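PDB 6C72: particle-associated glycoside hydrolase from Acinetobacter phage Fri1, which degrades the capsular polysaccharide of Acinetobacter baumannii as a trimeric tailspike depolymerase, probably by hydrolysing glycosidic bonds, and so helps the phage enter its host. Local coordinates for residues L83-K88 against D118-I123; F264-R269 against P292-V297; N400-G405 against G425-D430; I513-A518 against F577-D582. One frame throughout, in Å; residues are numbered along the deposited sequence. Where two conformers were deposited one is given.

Interaction 1. Residues L83-K88 against D118-I123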
loop_
_atom_site.group_PDB
_atom_site.type_symbol
_atom_site.label_atom_id
_atom_site.label_comp_id
_atom_site.label_asym_id
_atom_site.label_seq_id
_atom_site.Cartn_x
_atom_site.Cartn_y
_atom_site.Cartn_z
ATOM N N LEU A 83 44.575 -17.704 -2.651
ATOM C CA LEU A 83 43.542 -17.540 -1.643
ATOM C C LEU A 83 42.287 -18.325 -2.010
ATOM O O LEU A 83 41.846 -18.313 -3.163
ATOM C CB LEU A 83 43.202 -16.054 -1.526
ATOM C CG LEU A 83 42.164 -15.692 -0.471
ATOM C CD1 LEU A 83 42.780 -15.942 0.908
ATOM C CD2 LEU A 83 41.664 -14.264 -0.646
ATOM N N GLN A 84 41.688 -18.987 -1.014
ATOM C CA GLN A 84 40.413 -19.682 -1.174
ATOM C C GLN A 84 39.369 -18.959 -0.342
ATOM O O GLN A 84 39.416 -18.996 0.891
ATOM C CB GLN A 84 40.493 -21.149 -0.761
ATOM C CG GLN A 84 41.516 -21.973 -1.524
ATOM C CD GLN A 84 41.285 -21.989 -3.038
ATOM O OE1 GLN A 84 42.197 -21.685 -3.811
ATOM N NE2 GLN A 84 40.075 -22.364 -3.463
ATOM N N VAL A 85 38.429 -18.313 -1.010
ATOM C CA VAL A 85 37.319 -17.653 -0.338
ATOM C C VAL A 85 36.202 -18.663 -0.143
ATOM O O VAL A 85 35.753 -19.301 -1.103
ATOM C CB VAL A 85 36.816 -16.450 -1.153
ATOM C CG1 VAL A 85 35.572 -15.860 -0.490
ATOM C CG2 VAL A 85 37.909 -15.408 -1.307
ATOM N N HIS A 86 35.725 -18.794 1.086
ATOM C CA HIS A 86 34.643 -19.718 1.368
ATOM C C HIS A 86 33.377 -18.944 1.714
ATOM O O HIS A 86 33.434 -17.826 2.234
ATOM C CB HIS A 86 35.017 -20.671 2.510
ATOM C CG HIS A 86 36.203 -21.541 2.214
ATOM N ND1 HIS A 86 37.466 -21.272 2.702
ATOM C CD2 HIS A 86 36.318 -22.679 1.485
ATOM C CE1 HIS A 86 38.307 -22.201 2.281
ATOM N NE2 HIS A 86 37.637 -23.066 1.540
ATOM N N ASN A 87 32.231 -19.559 1.420
ATOM C CA ASN A 87 30.906 -19.026 1.749
ATOM C C ASN A 87 30.668 -17.630 1.155
ATOM O O ASN A 87 29.861 -16.863 1.677
ATOM C CB ASN A 87 30.690 -19.020 3.272
ATOM C CG ASN A 87 29.214 -18.928 3.665
ATOM O OD1 ASN A 87 28.442 -19.870 3.468
ATOM N ND2 ASN A 87 28.826 -17.794 4.239
ATOM N N LYS A 88 31.364 -17.286 0.067
ATOM C CA LYS A 88 31.229 -15.986 -0.603
ATOM C C LYS A 88 31.423 -14.805 0.349
ATOM O O LYS A 88 30.807 -13.752 0.177
ATOM C CB LYS A 88 29.883 -15.868 -1.322
ATOM C CG LYS A 88 29.634 -16.949 -2.363
ATOM C CD LYS A 88 28.203 -16.894 -2.891
ATOM C CE LYS A 88 27.904 -15.554 -3.568
ATOM N NZ LYS A 88 26.507 -15.505 -4.093
ATOM N N ASP A 118 36.935 -5.559 -5.600
ATOM C CA ASP A 118 37.209 -5.956 -6.978
ATOM C C ASP A 118 37.361 -7.462 -7.120
ATOM O O ASP A 118 36.882 -8.047 -8.097
ATOM C CB ASP A 118 38.469 -5.267 -7.497
ATOM C CG ASP A 118 38.258 -3.796 -7.779
ATOM O OD1 ASP A 118 37.134 -3.292 -7.553
ATOM O OD2 ASP A 118 39.210 -3.154 -8.280
ATOM N N TYR A 119 38.040 -8.109 -6.171
ATOM C CA TYR A 119 38.268 -9.544 -6.304
ATOM C C TYR A 119 36.981 -10.337 -6.091
ATOM O O TYR A 119 36.727 -11.317 -6.806
ATOM C CB TYR A 119 39.359 -10.002 -5.340
ATOM C CG TYR A 119 39.612 -11.485 -5.420
ATOM C CD1 TYR A 119 40.184 -12.051 -6.551
ATOM C CD2 TYR A 119 39.251 -12.324 -4.378
ATOM C CE1 TYR A 119 40.410 -13.409 -6.641
ATOM C CE2 TYR A 119 39.480 -13.689 -4.453
ATOM C CZ TYR A 119 40.065 -14.223 -5.588
ATOM O OH TYR A 119 40.284 -15.575 -5.671
ATOM N N MET A 120 36.155 -9.932 -5.110
ATOM C CA MET A 120 34.862 -10.586 -4.919
ATOM C C MET A 120 33.974 -10.404 -6.142
ATOM O O MET A 120 33.306 -11.346 -6.580
ATOM C CB MET A 120 34.162 -10.035 -3.676
ATOM C CG MET A 120 34.717 -10.555 -2.365
ATOM S SD MET A 120 34.694 -12.352 -2.214
ATOM C CE MET A 120 32.956 -12.674 -1.991
ATOM N N ALA A 121 33.971 -9.204 -6.722
ATOM C CA ALA A 121 33.237 -8.991 -7.963
ATOM C C ALA A 121 33.788 -9.836 -9.114
ATOM O O ALA A 121 33.066 -10.095 -10.080
ATOM C CB ALA A 121 33.258 -7.508 -8.340
ATOM N N LEU A 122 35.054 -10.241 -9.053
ATOM C CA LEU A 122 35.586 -11.125 -10.082
ATOM C C LEU A 122 35.079 -12.556 -9.908
ATOM O O LEU A 122 34.858 -13.249 -10.900
ATOM C CB LEU A 122 37.118 -11.088 -10.062
ATOM C CG LEU A 122 37.970 -11.744 -11.153
ATOM C CD1 LEU A 122 37.899 -10.988 -12.463
ATOM C CD2 LEU A 122 39.419 -11.853 -10.689
ATOM N N ILE A 123 34.851 -13.011 -8.672
ATOM C CA ILE A 123 34.517 -14.417 -8.449
ATOM C C ILE A 123 33.041 -14.627 -8.100
ATOM O O ILE A 123 32.682 -15.598 -7.427
ATOM C CB ILE A 123 35.417 -15.034 -7.355
ATOM C CG1 ILE A 123 35.170 -14.374 -5.992
ATOM C CG2 ILE A 123 36.877 -14.935 -7.754
ATOM C CD1 ILE A 123 35.904 -15.061 -4.847
HETATM O O HOH W 1 39.108 -17.864 -4.006
#
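V85 is received by Y119 and M120 of the last turn of helix 110-122 and by I123 just after it. Its CB lies 4.1 Å from CD1 of I123. One branch, CG1, is anti to the backbone N (chi1 175°) and meets SD of M120 at 4.0 Å. The other branch, CG2, reaches the edge of the Y119 ring, near the ring plane, with CE2 3.9 Å away; the same methyl also touches I123 CD1. L83 CD2 adds a looser contact with Y119 CE2.

No direct hydrogen bond joins the two segments. A water bridges them instead, donating to L83 O at 2.9 Å, accepting from V85 N and bonding to Y119 OH at 3.1 Å, which ties the phenol to the backbone on both sides of Q84. Farther along, the M120 chain bends at chi2 and chi3, and its terminal CE lies close to K88 O.

In the chain, helix 110-122 comes between strands 89-91 and 126-129, the first parallel pair of the beta-helix, so the contact packs the incoming loop on the helix at the N-terminal end of that domain. L83 and M120 both touch L90 of strand 89-91, M120 also rests on V145 of strand 145-148, and K88 packs on N203 of a second subunit.

Interaction 2. Residues F264-R269 against P292-V297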
loop_
_atom_site.group_PDB
_atom_site.type_symbol
_atom_site.label_atom_id
_atom_site.label_comp_id
_atom_site.label_asym_id
_atom_site.label_seq_id
_atom_site.Cartn_x
_atom_site.Cartn_y
_atom_site.Cartn_z
ATOM N N PHE A 264 20.448 8.413 9.281
ATOM C CA PHE A 264 21.195 9.436 8.560
ATOM C C PHE A 264 21.232 10.674 9.453
ATOM O O PHE A 264 20.250 11.412 9.568
ATOM C CB PHE A 264 20.562 9.667 7.194
ATOM C CG PHE A 264 20.384 8.386 6.408
ATOM C CD1 PHE A 264 21.454 7.805 5.754
ATOM C CD2 PHE A 264 19.163 7.738 6.365
ATOM C CE1 PHE A 264 21.309 6.626 5.045
ATOM C CE2 PHE A 264 19.014 6.552 5.652
ATOM C CZ PHE A 264 20.088 6.005 4.984
ATOM N N LEU A 265 22.367 10.879 10.122
ATOM C CA LEU A 265 22.444 11.887 11.169
ATOM C C LEU A 265 23.052 13.169 10.626
ATOM O O LEU A 265 22.885 13.478 9.440
ATOM C CB LEU A 265 23.244 11.366 12.364
ATOM C CG LEU A 265 22.808 10.005 12.909
ATOM C CD1 LEU A 265 23.716 9.567 14.075
ATOM C CD2 LEU A 265 21.349 10.012 13.346
ATOM N N ASP A 266 23.784 13.893 11.474
ATOM C CA ASP A 266 24.186 15.250 11.146
ATOM C C ASP A 266 25.036 15.282 9.884
ATOM O O ASP A 266 25.918 14.441 9.680
ATOM C CB ASP A 266 24.965 15.874 12.302
ATOM C CG ASP A 266 26.220 15.084 12.649
ATOM O OD1 ASP A 266 26.087 13.946 13.151
ATOM O OD2 ASP A 266 27.344 15.579 12.388
ATOM N N ALA A 267 24.737 16.255 9.031
ATOM C CA ALA A 267 25.520 16.554 7.848
ATOM C C ALA A 267 25.401 18.049 7.598
ATOM O O ALA A 267 24.403 18.671 7.973
ATOM C CB ALA A 267 25.050 15.744 6.635
ATOM N N ARG A 268 26.430 18.628 6.975
ATOM C CA ARG A 268 26.499 20.080 6.842
ATOM C C ARG A 268 25.609 20.631 5.741
ATOM O O ARG A 268 25.425 21.856 5.681
ATOM C CB ARG A 268 27.937 20.532 6.591
ATOM C CG ARG A 268 28.954 20.024 7.619
ATOM C CD ARG A 268 28.576 20.398 9.046
ATOM N NE ARG A 268 28.424 21.839 9.232
ATOM C CZ ARG A 268 29.448 22.670 9.395
ATOM N NH1 ARG A 268 30.687 22.199 9.379
ATOM N NH2 ARG A 268 29.247 23.969 9.573
ATOM N N ARG A 269 25.058 19.777 4.874
ATOM C CA ARG A 269 24.075 20.247 3.904
ATOM C C ARG A 269 22.715 19.624 4.212
ATOM O O ARG A 269 21.852 20.300 4.769
ATOM C CB ARG A 269 24.523 19.953 2.465
ATOM C CG ARG A 269 23.704 20.721 1.416
ATOM C CD ARG A 269 24.386 20.797 0.052
ATOM N NE ARG A 269 24.448 19.497 -0.616
ATOM C CZ ARG A 269 25.060 19.272 -1.778
ATOM N NH1 ARG A 269 25.671 20.264 -2.433
ATOM N NH2 ARG A 269 25.061 18.045 -2.289
ATOM N N PRO A 292 23.256 21.377 16.510
ATOM C CA PRO A 292 22.997 22.728 15.972
ATOM C C PRO A 292 24.251 23.541 15.725
ATOM O O PRO A 292 24.242 24.427 14.856
ATOM C CB PRO A 292 22.120 23.381 17.051
ATOM C CG PRO A 292 21.641 22.250 17.911
ATOM C CD PRO A 292 22.690 21.193 17.852
ATOM N N GLU A 293 25.334 23.261 16.452
ATOM C CA GLU A 293 26.579 23.981 16.231
ATOM C C GLU A 293 27.182 23.674 14.866
ATOM O O GLU A 293 27.917 24.506 14.324
ATOM C CB GLU A 293 27.581 23.646 17.341
ATOM C CG GLU A 293 28.082 22.198 17.331
ATOM C CD GLU A 293 27.099 21.169 17.931
ATOM O OE1 GLU A 293 25.954 21.518 18.302
ATOM O OE2 GLU A 293 27.501 19.986 18.044
ATOM N N LEU A 294 26.861 22.517 14.285
ATOM C CA LEU A 294 27.308 22.163 12.939
ATOM C C LEU A 294 26.219 22.604 11.975
ATOM O O LEU A 294 25.325 21.833 11.605
ATOM C CB LEU A 294 27.572 20.669 12.849
ATOM C CG LEU A 294 28.647 20.120 13.789
ATOM C CD1 LEU A 294 28.613 18.590 13.712
ATOM C CD2 LEU A 294 30.029 20.658 13.398
ATOM N N THR A 295 26.320 23.857 11.539
ATOM C CA THR A 295 25.255 24.476 10.756
ATOM C C THR A 295 25.025 23.721 9.448
ATOM O O THR A 295 25.957 23.194 8.834
ATOM C CB THR A 295 25.602 25.938 10.497
ATOM O OG1 THR A 295 26.866 26.017 9.819
ATOM C CG2 THR A 295 25.705 26.674 11.830
ATOM N N TRP A 296 23.766 23.686 9.012
ATOM C CA TRP A 296 23.368 22.871 7.870
ATOM C C TRP A 296 22.278 23.595 7.069
ATOM O O TRP A 296 21.847 24.700 7.412
ATOM C CB TRP A 296 22.915 21.479 8.332
ATOM C CG TRP A 296 21.997 21.507 9.523
ATOM C CD1 TRP A 296 22.350 21.516 10.844
ATOM C CD2 TRP A 296 20.565 21.608 9.489
ATOM N NE1 TRP A 296 21.221 21.566 11.636
ATOM C CE2 TRP A 296 20.114 21.628 10.829
ATOM C CE3 TRP A 296 19.623 21.651 8.457
ATOM C CZ2 TRP A 296 18.759 21.697 11.163
ATOM C CZ3 TRP A 296 18.280 21.717 8.790
ATOM C CH2 TRP A 296 17.858 21.749 10.132
ATOM N N VAL A 297 21.829 22.965 5.983
ATOM C CA VAL A 297 20.946 23.637 5.028
ATOM C C VAL A 297 19.507 23.150 5.174
ATOM O O VAL A 297 18.610 23.932 5.519
ATOM C CB VAL A 297 21.448 23.439 3.584
ATOM C CG1 VAL A 297 20.610 24.270 2.602
ATOM C CG2 VAL A 297 22.947 23.777 3.489
HETATM O O HOH W 2 25.273 19.248 10.876
#
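R268 grips T295 side-on in a mostly polar contact between two loops at the ends of strands 263-264 and 286-289. NE donates to T295 O at 2.8 Å with an N-H...O angle of 164°, and NH2 donates to T295 OG1 at 3.2 Å. Both acceptors lie in the guanidinium plane, which should limit rotation of the group. The chain folds back to get there: CG is anti to the carbonyl carbon, and bends at chi2 and chi3 follow. L294 crosses this side chain at about a right angle and sets CD2 4.2 Å above one guanidinium face, near its rim.

The two strands that lead into the loops pair in parallel as successive strands of the right-handed beta-helix common among tailspikes. Beyond T295 the backbones meet directly. V297 N donates to a lone pair of R269 O at 2.9 Å, and W296 CA makes a CA-H...O contact with R268 O at 3.2 Å. V297 CG2 lies 3.8 Å from R269 CG, the two side chains side by side, while the R269 guanidinium turns to a salt bridge with E242. D266 OD1 is held by S237, and its other oxygen, OD2, touches L294 CD1.

Interaction 3. Residues N400-G405 against G425-D430; sequences NNTLWG and GNRFQD
In Q429, CG is anti to the backbone N (chi1 -174°) and the chain runs on extended; NE2 at its end donates to W404 O at 2.8 Å. This bond is nearly straight (170°), lies in the amide plane and uses a carbonyl lone pair; the same NE2 sits at the edge of the indole, near CE3. In N426, CG is anti to the carbonyl carbon, and OD1 accepts from N401 N at 2.8 Å as well as weakly from N401 ND2. The two asparagine side chains lie side by side, their amide planes 23° apart, as neighbours in the asparagine stacks familiar in parallel beta-helices. N401 ND2 is also bound to V374 O and N401 OD1 to C377 N, which fixes the orientation of that amide.

Between these ends the backbones pair in parallel. R427 N donates to N401 O at 2.7 Å, L403 N to R427 O at 2.9 Å, and Q429 N to L403 O. T402 and R427 share one side of the sheet, with T402 OG1 3.5 Å from R427 CB. T402 CG2 sits 3.4 Å above the centre of the W404 ring, whose NE1 bonds to OE1 of E378, a zinc-binding residue. R427 NH2 comes to 3.5 Å from W404 CH2, the planes steeply inclined. On the other side, L403 CD1 meets F428 CE1.

Strand 402-403 lies between strands 378-379 and 422-429 in successive coils. F428 continues to the F449 ring of strand 448-450. T402 OG1 is hydrogen-bonded to P342 O of the third subunit, and W404 and R427 pack on the same proline.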
loop_
_atom_site.group_PDB
_atom_site.type_symbol
_atom_site.label_atom_id
_atom_site.label_comp_id
_atom_site.label_asym_id
_atom_site.label_seq_id
_atom_site.Cartn_x
_atom_site.Cartn_y
_atom_site.Cartn_z
ATOM N N ASN A 400 -5.457 10.878 8.790
ATOM C CA ASN A 400 -5.112 10.170 10.013
ATOM C C ASN A 400 -3.792 10.650 10.598
ATOM O O ASN A 400 -3.041 9.865 11.162
ATOM C CB ASN A 400 -5.068 8.664 9.781
ATOM C CG ASN A 400 -6.395 8.123 9.301
ATOM O OD1 ASN A 400 -6.482 7.517 8.227
ATOM N ND2 ASN A 400 -7.445 8.341 10.091
ATOM N N ASN A 401 -3.490 11.930 10.461
ATOM C CA ASN A 401 -2.289 12.501 11.039
ATOM C C ASN A 401 -2.652 13.270 12.297
ATOM O O ASN A 401 -3.809 13.649 12.511
ATOM C CB ASN A 401 -1.588 13.430 10.041
ATOM C CG ASN A 401 -1.326 12.752 8.714
ATOM O OD1 ASN A 401 -0.538 11.806 8.659
ATOM N ND2 ASN A 401 -2.003 13.216 7.630
ATOM N N THR A 402 -1.643 13.521 13.122
ATOM C CA THR A 402 -1.807 14.321 14.325
ATOM C C THR A 402 -0.868 15.515 14.241
ATOM O O THR A 402 0.319 15.363 13.939
ATOM C CB THR A 402 -1.535 13.477 15.583
ATOM O OG1 THR A 402 -2.530 12.453 15.693
ATOM C CG2 THR A 402 -1.545 14.332 16.873
ATOM N N LEU A 403 -1.401 16.698 14.448
ATOM C CA LEU A 403 -0.585 17.889 14.628
ATOM C C LEU A 403 -0.547 18.167 16.131
ATOM O O LEU A 403 -1.534 18.609 16.719
ATOM C CB LEU A 403 -1.127 19.062 13.817
ATOM C CG LEU A 403 -0.663 19.081 12.348
ATOM C CD1 LEU A 403 -1.306 17.969 11.503
ATOM C CD2 LEU A 403 -0.900 20.438 11.697
ATOM N N TRP A 404 0.591 17.859 16.762
ATOM C CA TRP A 404 0.682 17.996 18.211
ATOM C C TRP A 404 0.730 19.454 18.642
ATOM O O TRP A 404 0.333 19.771 19.768
ATOM C CB TRP A 404 1.907 17.249 18.748
ATOM C CG TRP A 404 1.824 15.742 18.662
ATOM C CD1 TRP A 404 2.640 14.905 17.940
ATOM C CD2 TRP A 404 0.881 14.895 19.339
ATOM N NE1 TRP A 404 2.260 13.596 18.123
ATOM C CE2 TRP A 404 1.184 13.561 18.976
ATOM C CE3 TRP A 404 -0.191 15.135 20.203
ATOM C CZ2 TRP A 404 0.450 12.478 19.448
ATOM C CZ3 TRP A 404 -0.910 14.065 20.670
ATOM C CH2 TRP A 404 -0.591 12.749 20.292
ATOM N N GLY A 405 1.218 20.348 17.778
ATOM C CA GLY A 405 1.321 21.754 18.134
ATOM C C GLY A 405 2.253 22.031 19.292
ATOM O O GLY A 405 2.003 22.947 20.076
ATOM N N GLY A 425 -9.795 12.657 8.884
ATOM C CA GLY A 425 -9.384 11.730 9.914
ATOM C C GLY A 425 -8.250 12.187 10.804
ATOM O O GLY A 425 -7.682 11.358 11.519
ATOM N N ASN A 426 -7.887 13.469 10.772
ATOM C CA ASN A 426 -6.734 13.992 11.487
ATOM C C ASN A 426 -7.095 14.407 12.915
ATOM O O ASN A 426 -8.249 14.701 13.228
ATOM C CB ASN A 426 -6.136 15.174 10.727
ATOM C CG ASN A 426 -5.676 14.786 9.326
ATOM O OD1 ASN A 426 -4.600 14.206 9.154
ATOM N ND2 ASN A 426 -6.502 15.066 8.327
ATOM N N ARG A 427 -6.080 14.428 13.784
ATOM C CA ARG A 427 -6.207 14.966 15.133
ATOM C C ARG A 427 -5.458 16.287 15.206
ATOM O O ARG A 427 -4.229 16.322 15.098
ATOM C CB ARG A 427 -5.681 13.989 16.176
ATOM C CG ARG A 427 -6.525 12.766 16.290
ATOM C CD ARG A 427 -6.619 12.360 17.733
ATOM N NE ARG A 427 -5.290 12.194 18.293
ATOM C CZ ARG A 427 -5.041 11.467 19.368
ATOM N NH1 ARG A 427 -6.041 10.853 19.989
ATOM N NH2 ARG A 427 -3.797 11.347 19.813
ATOM N N PHE A 428 -6.197 17.362 15.424
ATOM C CA PHE A 428 -5.646 18.710 15.454
ATOM C C PHE A 428 -5.586 19.176 16.908
ATOM O O PHE A 428 -6.600 19.588 17.482
ATOM C CB PHE A 428 -6.481 19.655 14.590
ATOM C CG PHE A 428 -6.398 19.371 13.105
ATOM C CD1 PHE A 428 -5.192 19.478 12.429
ATOM C CD2 PHE A 428 -7.532 19.031 12.381
ATOM C CE1 PHE A 428 -5.120 19.229 11.054
ATOM C CE2 PHE A 428 -7.468 18.786 11.017
ATOM C CZ PHE A 428 -6.268 18.886 10.351
ATOM N N GLN A 429 -4.401 19.098 17.511
ATOM C CA GLN A 429 -4.214 19.582 18.873
ATOM C C GLN A 429 -3.772 21.032 18.807
ATOM O O GLN A 429 -2.640 21.321 18.399
ATOM C CB GLN A 429 -3.200 18.753 19.656
ATOM C CG GLN A 429 -3.139 19.181 21.116
ATOM C CD GLN A 429 -2.305 18.262 21.981
ATOM O OE1 GLN A 429 -2.830 17.547 22.837
ATOM N NE2 GLN A 429 -0.993 18.283 21.769
ATOM N N ASP A 430 -4.673 21.937 19.201
ATOM C CA ASP A 430 -4.463 23.380 19.230
ATOM C C ASP A 430 -4.198 23.964 17.847
ATOM O O ASP A 430 -3.776 25.120 17.747
ATOM C CB ASP A 430 -3.310 23.792 20.167
ATOM C CG ASP A 430 -3.576 23.484 21.638
ATOM O OD1 ASP A 430 -4.738 23.532 22.082
ATOM O OD2 ASP A 430 -2.593 23.245 22.375
#

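Interaction 4. Residues I513-A518 against F577-D582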
loop_
_atom_site.group_PDB
_atom_site.type_symbol
_atom_site.label_atom_id
_atom_site.label_comp_id
_atom_site.label_asym_id
_atom_site.label_seq_id
_atom_site.Cartn_x
_atom_site.Cartn_y
_atom_site.Cartn_z
ATOM N N ILE A 513 -44.225 29.909 -17.803
ATOM C CA ILE A 513 -43.049 30.596 -18.341
ATOM C C ILE A 513 -42.964 31.966 -17.683
ATOM O O ILE A 513 -43.918 32.744 -17.746
ATOM C CB ILE A 513 -43.117 30.753 -19.870
ATOM C CG1 ILE A 513 -43.103 29.401 -20.582
ATOM C CG2 ILE A 513 -41.954 31.625 -20.356
ATOM C CD1 ILE A 513 -44.441 28.883 -20.959
ATOM N N THR A 514 -41.830 32.274 -17.061
ATOM C CA THR A 514 -41.606 33.574 -16.435
ATOM C C THR A 514 -40.594 34.356 -17.250
ATOM O O THR A 514 -39.501 33.860 -17.522
ATOM C CB THR A 514 -41.120 33.426 -14.995
ATOM O OG1 THR A 514 -42.073 32.650 -14.266
ATOM C CG2 THR A 514 -40.988 34.791 -14.340
ATOM N N ILE A 515 -40.963 35.564 -17.648
ATOM C CA ILE A 515 -40.136 36.413 -18.492
ATOM C C ILE A 515 -39.843 37.672 -17.702
ATOM O O ILE A 515 -40.771 38.324 -17.214
ATOM C CB ILE A 515 -40.852 36.761 -19.811
ATOM C CG1 ILE A 515 -41.425 35.507 -20.467
ATOM C CG2 ILE A 515 -39.890 37.430 -20.782
ATOM C CD1 ILE A 515 -42.462 35.813 -21.523
ATOM N N THR A 516 -38.566 38.012 -17.562
ATOM C CA THR A 516 -38.218 39.215 -16.821
ATOM C C THR A 516 -36.954 39.826 -17.412
ATOM O O THR A 516 -36.201 39.166 -18.132
ATOM C CB THR A 516 -38.072 38.913 -15.319
ATOM O OG1 THR A 516 -37.920 40.136 -14.587
ATOM C CG2 THR A 516 -36.892 38.028 -15.062
ATOM N N GLY A 517 -36.751 41.116 -17.152
ATOM C CA GLY A 517 -35.559 41.783 -17.651
ATOM C C GLY A 517 -34.337 41.541 -16.774
ATOM O O GLY A 517 -34.430 41.311 -15.565
ATOM N N ALA A 518 -33.166 41.582 -17.405
ATOM C CA ALA A 518 -31.886 41.514 -16.703
ATOM C C ALA A 518 -30.882 42.334 -17.509
ATOM O O ALA A 518 -29.816 41.872 -17.896
ATOM C CB ALA A 518 -31.424 40.070 -16.517
ATOM N N PHE A 577 -33.605 39.685 -21.770
ATOM C CA PHE A 577 -34.657 39.070 -20.982
ATOM C C PHE A 577 -34.232 37.681 -20.534
ATOM O O PHE A 577 -33.516 36.981 -21.252
ATOM C CB PHE A 577 -35.962 39.002 -21.787
ATOM C CG PHE A 577 -36.571 40.353 -22.073
ATOM C CD1 PHE A 577 -36.137 41.113 -23.163
ATOM C CD2 PHE A 577 -37.573 40.864 -21.254
ATOM C CE1 PHE A 577 -36.692 42.357 -23.423
ATOM C CE2 PHE A 577 -38.142 42.096 -21.506
ATOM C CZ PHE A 577 -37.708 42.846 -22.599
ATOM N N ILE A 578 -34.640 37.300 -19.330
ATOM C CA ILE A 578 -34.448 35.948 -18.824
ATOM C C ILE A 578 -35.777 35.214 -18.935
ATOM O O ILE A 578 -36.830 35.759 -18.570
ATOM C CB ILE A 578 -33.952 35.956 -17.371
ATOM C CG1 ILE A 578 -32.683 36.822 -17.200
ATOM C CG2 ILE A 578 -33.755 34.528 -16.894
ATOM C CD1 ILE A 578 -31.414 36.332 -17.937
ATOM N N VAL A 579 -35.744 33.980 -19.428
ATOM C CA VAL A 579 -36.951 33.182 -19.623
ATOM C C VAL A 579 -36.794 31.873 -18.852
ATOM O O VAL A 579 -35.880 31.080 -19.127
ATOM C CB VAL A 579 -37.222 32.926 -21.114
ATOM C CG1 VAL A 579 -38.462 32.086 -21.299
ATOM C CG2 VAL A 579 -37.341 34.249 -21.860
ATOM N N LYS A 580 -37.659 31.660 -17.871
ATOM C CA LYS A 580 -37.652 30.447 -17.067
ATOM C C LYS A 580 -38.932 29.665 -17.337
ATOM O O LYS A 580 -40.017 30.255 -17.404
ATOM C CB LYS A 580 -37.515 30.784 -15.583
ATOM C CG LYS A 580 -37.535 29.586 -14.636
ATOM C CD LYS A 580 -37.247 30.058 -13.212
ATOM C CE LYS A 580 -37.153 28.912 -12.214
ATOM N NZ LYS A 580 -38.486 28.291 -11.902
ATOM N N VAL A 581 -38.801 28.350 -17.526
ATOM C CA VAL A 581 -39.935 27.473 -17.786
ATOM C C VAL A 581 -40.049 26.442 -16.669
ATOM O O VAL A 581 -39.066 25.776 -16.325
ATOM C CB VAL A 581 -39.809 26.762 -19.141
ATOM C CG1 VAL A 581 -41.150 26.147 -19.491
ATOM C CG2 VAL A 581 -39.384 27.737 -20.207
ATOM N N ASP A 582 -41.260 26.288 -16.137
ATOM C CA ASP A 582 -41.609 25.223 -15.201
ATOM C C ASP A 582 -42.566 24.274 -15.912
ATOM O O ASP A 582 -43.616 24.701 -16.401
ATOM C CB ASP A 582 -42.276 25.780 -13.938
ATOM C CG ASP A 582 -41.450 26.864 -13.250
ATOM O OD1 ASP A 582 -40.206 26.873 -13.384
ATOM O OD2 ASP A 582 -42.049 27.698 -12.540
HETATM O O HOH W 3 -41.568 29.965 -14.660
#
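I513 lies alongside both V579 and V581, its CG2 3.6 Å from V579 CG1 and its CG1 3.9 Å from V581 CG1. On the same side of the sheet, I515 CG2 comes to 4.2 Å from both V579 CG2 and CD2 of F577. CG of F577 is anti to the carbonyl carbon (chi1 -67°), and the ring passes I515 obliquely beside G517.

Between the strands, T514-K580 and T516-I578 form the hydrogen-bonded pairs of an antiparallel sheet, with axes at 163°. T514 N reaches K580 O at 2.7 Å, and I578 N reaches T516 O at 2.7 Å. The reverse bonds complete each pair, and CA-H...O contacts fill in between. On the side of T514 and K580, A518 CB packs 3.5 Å from I578 CG1. A water bonded to T514 OG1 also lies 3.2 Å from K580 O, a less certain link, and K580 NZ forms a salt bridge with D582 OD1.

Strand 509-517 is flanked by strand 528-536, and strand 576-585 by strand 485-494, so the pair is central in its antiparallel sheet. I513 and F577 face W560 and V556 of strand 556-561, while I578 packs on the third subunit and K580 makes a cation-pi contact with F486 of that subunit.

Overall arrangement
The four contacts follow one another along the chain and along the length of the spike, and none touches another. Interaction 1 lies near the N-terminal end of the beta-helix, and interactions 2 and 3 lie farther along it, with centres 38 Å and then 28 Å apart. Interaction 4 belongs to the separate C-terminal antiparallel domain, its centre 51 Å from that of interaction 3 and 90 Å from that of interaction 1. Interactions 1, 3 and 4 touch neighbouring subunits; interaction 2 meets no other chain. Next to interaction 4, D519, T521, S573 and N575 bind a zinc ion about 8 Å from the F577 side chain.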